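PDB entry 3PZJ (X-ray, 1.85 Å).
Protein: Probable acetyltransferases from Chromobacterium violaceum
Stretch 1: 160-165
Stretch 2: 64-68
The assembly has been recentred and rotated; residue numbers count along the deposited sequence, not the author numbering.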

ATOM      1  N   CYS A 160       9.879   7.083   2.541  1.00 24.02           N
ATOM      2  CA  CYS A 160      11.051   6.963   3.445  1.00 23.97           C
ATOM      3  C   CYS A 160      10.708   7.101   4.892  1.00 23.35           C
ATOM      4  O   CYS A 160       9.665   7.547   5.290  1.00 21.26           O
ATOM      5  CB  CYS A 160      12.156   7.960   3.056  1.00 24.58           C
ATOM      6  SG  CYS A 160      11.765   9.655   3.341  1.00 25.52           S
ATOM      7  N   ASP A 161      11.604   6.600   5.726  1.00 23.47           N
ATOM      8  CA  ASP A 161      11.491   6.795   7.167  1.00 22.75           C
ATOM      9  C   ASP A 161      11.584   8.255   7.401  1.00 23.29           C
ATOM     10  O   ASP A 161      12.394   8.952   6.806  1.00 24.00           O
ATOM     11  CB  ASP A 161      12.583   5.983   7.897  1.00 22.99           C
ATOM     12  CG  ASP A 161      12.453   6.010   9.418  1.00 30.56           C
ATOM     13  OD1 ASP A 161      12.415   7.129  10.013  1.00 26.99           O
ATOM     14  OD2 ASP A 161      12.461   4.888   9.998  1.00 34.71           O
ATOM     15  N   SER A 162      10.734   8.770   8.263  1.00 22.26           N
ATOM     16  CA  SER A 162      10.714  10.219   8.490  1.00 25.95           C
ATOM     17  C   SER A 162      12.035  10.716   9.072  1.00 27.60           C
ATOM     18  O   SER A 162      12.388  11.909   8.941  1.00 26.49           O
ATOM     19  CB  SER A 162       9.553  10.601   9.435  1.00 27.44           C
ATOM     20  OG  SER A 162       9.854  10.117  10.746  1.00 26.58           O
ATOM     21  N   ARG A 163      12.825   9.803   9.649  1.00 28.13           N
ATOM     22  CA  ARG A 163      14.159  10.187  10.181  1.00 29.91           C
ATOM     23  C   ARG A 163      15.237  10.218   9.112  1.00 30.63           C
ATOM     24  O   ARG A 163      16.369  10.639   9.391  1.00 29.06           O
ATOM     25  CB  ARG A 163      14.602   9.255  11.305  1.00 31.27           C
ATOM     26  CG  ARG A 163      13.717   9.402  12.506  1.00 35.85           C
ATOM     27  CD  ARG A 163      14.237   8.639  13.686  1.00 42.59           C
ATOM     28  NE  ARG A 163      14.432   7.224  13.454  1.00 44.86           N
ATOM     29  CZ  ARG A 163      15.631   6.647  13.295  1.00 50.18           C
ATOM     30  NH1 ARG A 163      16.758   7.376  13.280  1.00 51.69           N
ATOM     31  NH2 ARG A 163      15.709   5.327  13.129  1.00 46.95           N
ATOM     32  N   ASN A 164      14.876   9.822   7.878  1.00 30.02           N
ATOM     33  CA  ASN A 164      15.814   9.718   6.756  1.00 29.43           C
ATOM     34  C   ASN A 164      15.768  11.059   6.026  1.00 30.25           C
ATOM     35  O   ASN A 164      15.095  11.250   5.004  1.00 28.22           O
ATOM     36  CB  ASN A 164      15.452   8.570   5.807  1.00 28.75           C
ATOM     37  CG  ASN A 164      16.562   8.242   4.836  1.00 29.11           C
ATOM     38  OD1 ASN A 164      17.414   9.068   4.576  1.00 29.26           O
ATOM     39  ND2 ASN A 164      16.557   7.021   4.289  1.00 24.97           N
ATOM     40  N   ALA A 165      16.526  12.009   6.571  1.00 30.41           N
ATOM     41  CA  ALA A 165      16.549  13.345   6.028  1.00 31.32           C
ATOM     42  C   ALA A 165      16.994  13.400   4.560  1.00 30.48           C
ATOM     43  O   ALA A 165      16.460  14.173   3.762  1.00 32.94           O
ATOM     44  CB  ALA A 165      17.470  14.305   6.961  1.00 32.84           C
TER
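Stretch 2 (64-68) WEHLP

How does stretch 2 lie on stretch 1? Two type I turns meet, their chains running in roughly opposite senses: Trp64 to Leu67, closed by Leu67 N to Trp64 O at 2.9 Å, and Asp161 to Asn164, closed by Asn164 N to Asp161 O at 2.8 Å. The latter leads from the end of a strand, Asp161, to Asn164 at the N-cap of a helix. The contact centres on His66; His66 CA lies 5.8 Å from Asn164 CA.

What holds the His66 ring in place? Its CA-to-CB bond points toward stretch 1, and chi1 of -54° (m) with chi2 of -68° lays one ring face over the turn. Asn164 CA sits 4.0 Å from the His66 ring centroid, 13° off the normal, a CH-pi contact. Over the same face, Arg163 O approaches His66 CE1 to 3.3 Å. His66 ND1 is buried without a polar partner.

Why does the Arg163 side chain take its m, t, m course? That path sets one face of the guanidinium against the His66 ring: His66 ND1 lies over that face, and Arg163 NH1 is 3.7 Å from His66 CE1. Glu65, extended with chi1 and chi2 both t, brings OE2 to 4.4 Å from Arg163 NH1: opposite charges, but beyond salt-bridge range. Asp161, chi1 t, directs OD1 back to accept a hydrogen bond from Arg163 N at 2.7 Å.

What joins the stretches where no direct hydrogen bond does? A water donates to His66 O at 2.6 Å and accepts from Asp161 N at 3.0 Å and Asn164 ND2 at 3.1 Å. With chi1 t, Asn164 also places ND2 3.5 Å from His66 CB, while OD1 caps the helix. The CA-to-CB bond of Leu67 points away from stretch 1, but the end of its side chain comes nearer.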

ATOM      1  N   TRP A  64      22.595   1.265   6.132  1.00 28.30           N
ATOM      2  CA  TRP A  64      21.333   0.626   6.380  1.00 28.39           C
ATOM      3  C   TRP A  64      20.508   1.362   7.474  1.00 30.49           C
ATOM      4  O   TRP A  64      19.386   0.992   7.709  1.00 29.97           O
ATOM      5  CB  TRP A  64      21.576  -0.872   6.729  1.00 28.14           C
ATOM      6  CG  TRP A  64      22.574  -1.569   5.824  1.00 27.69           C
ATOM      7  CD1 TRP A  64      23.882  -1.870   6.112  1.00 30.01           C
ATOM      8  CD2 TRP A  64      22.344  -2.029   4.476  1.00 24.62           C
ATOM      9  NE1 TRP A  64      24.474  -2.476   5.013  1.00 28.64           N
ATOM     10  CE2 TRP A  64      23.536  -2.595   4.017  1.00 23.78           C
ATOM     11  CE3 TRP A  64      21.242  -1.961   3.602  1.00 24.59           C
ATOM     12  CZ2 TRP A  64      23.653  -3.104   2.751  1.00 26.33           C
ATOM     13  CZ3 TRP A  64      21.364  -2.476   2.377  1.00 26.21           C
ATOM     14  CH2 TRP A  64      22.556  -3.045   1.943  1.00 25.86           C
ATOM     15  N   GLU A  65      21.033   2.472   8.037  1.00 31.57           N
ATOM     16  CA  GLU A  65      20.525   3.074   9.280  1.00 33.78           C
ATOM     17  C   GLU A  65      19.018   3.327   9.233  1.00 34.08           C
ATOM     18  O   GLU A  65      18.313   3.080  10.217  1.00 34.38           O
ATOM     19  CB  GLU A  65      21.218   4.448   9.573  1.00 35.12           C
ATOM     20  CG  GLU A  65      20.701   5.107  10.878  1.00 40.41           C
ATOM     21  CD  GLU A  65      21.477   6.339  11.313  1.00 46.78           C
ATOM     22  OE1 GLU A  65      22.525   6.654  10.696  1.00 47.36           O
ATOM     23  OE2 GLU A  65      21.009   6.974  12.290  1.00 52.75           O
ATOM     24  N   HIS A  66      18.536   3.866   8.124  1.00 31.81           N
ATOM     25  CA  HIS A  66      17.093   4.207   8.014  1.00 33.02           C
ATOM     26  C   HIS A  66      16.297   3.248   7.096  1.00 32.57           C
ATOM     27  O   HIS A  66      15.134   3.542   6.654  1.00 33.90           O
ATOM     28  CB  HIS A  66      16.954   5.613   7.463  1.00 33.91           C
ATOM     29  CG  HIS A  66      17.719   6.649   8.228  1.00 33.70           C
ATOM     30  ND1 HIS A  66      17.388   7.028   9.517  1.00 38.11           N
ATOM     31  CD2 HIS A  66      18.776   7.414   7.864  1.00 35.83           C
ATOM     32  CE1 HIS A  66      18.231   7.964   9.921  1.00 37.17           C
ATOM     33  NE2 HIS A  66      19.088   8.214   8.936  1.00 38.20           N
ATOM     34  N   LEU A  67      16.874   2.094   6.818  1.00 31.79           N
ATOM     35  CA  LEU A  67      16.241   1.127   5.922  1.00 30.70           C
ATOM     36  C   LEU A  67      15.714  -0.060   6.677  1.00 31.28           C
ATOM     37  O   LEU A  67      16.282  -0.413   7.734  1.00 29.90           O
ATOM     38  CB  LEU A  67      17.282   0.660   4.942  1.00 31.50           C
ATOM     39  CG  LEU A  67      17.442   1.443   3.649  1.00 36.01           C
ATOM     40  CD1 LEU A  67      16.953   2.893   3.654  1.00 35.10           C
ATOM     41  CD2 LEU A  67      18.849   1.330   3.108  1.00 34.58           C
ATOM     42  N   PRO A  68      14.705  -0.766   6.118  1.00 29.29           N
ATOM     43  CA  PRO A  68      14.162  -1.882   6.881  1.00 30.98           C
ATOM     44  C   PRO A  68      14.929  -3.194   6.774  1.00 31.82           C
ATOM     45  O   PRO A  68      14.435  -4.229   7.179  1.00 33.11           O
ATOM     46  CB  PRO A  68      12.704  -2.000   6.367  1.00 32.04           C
ATOM     47  CG  PRO A  68      12.673  -1.282   5.127  1.00 32.76           C
ATOM     48  CD  PRO A  68      13.898  -0.450   4.941  1.00 29.77           C
TER
HETATM   49  O   HOH W   1      14.140   5.224   4.920  1.00 23.60           O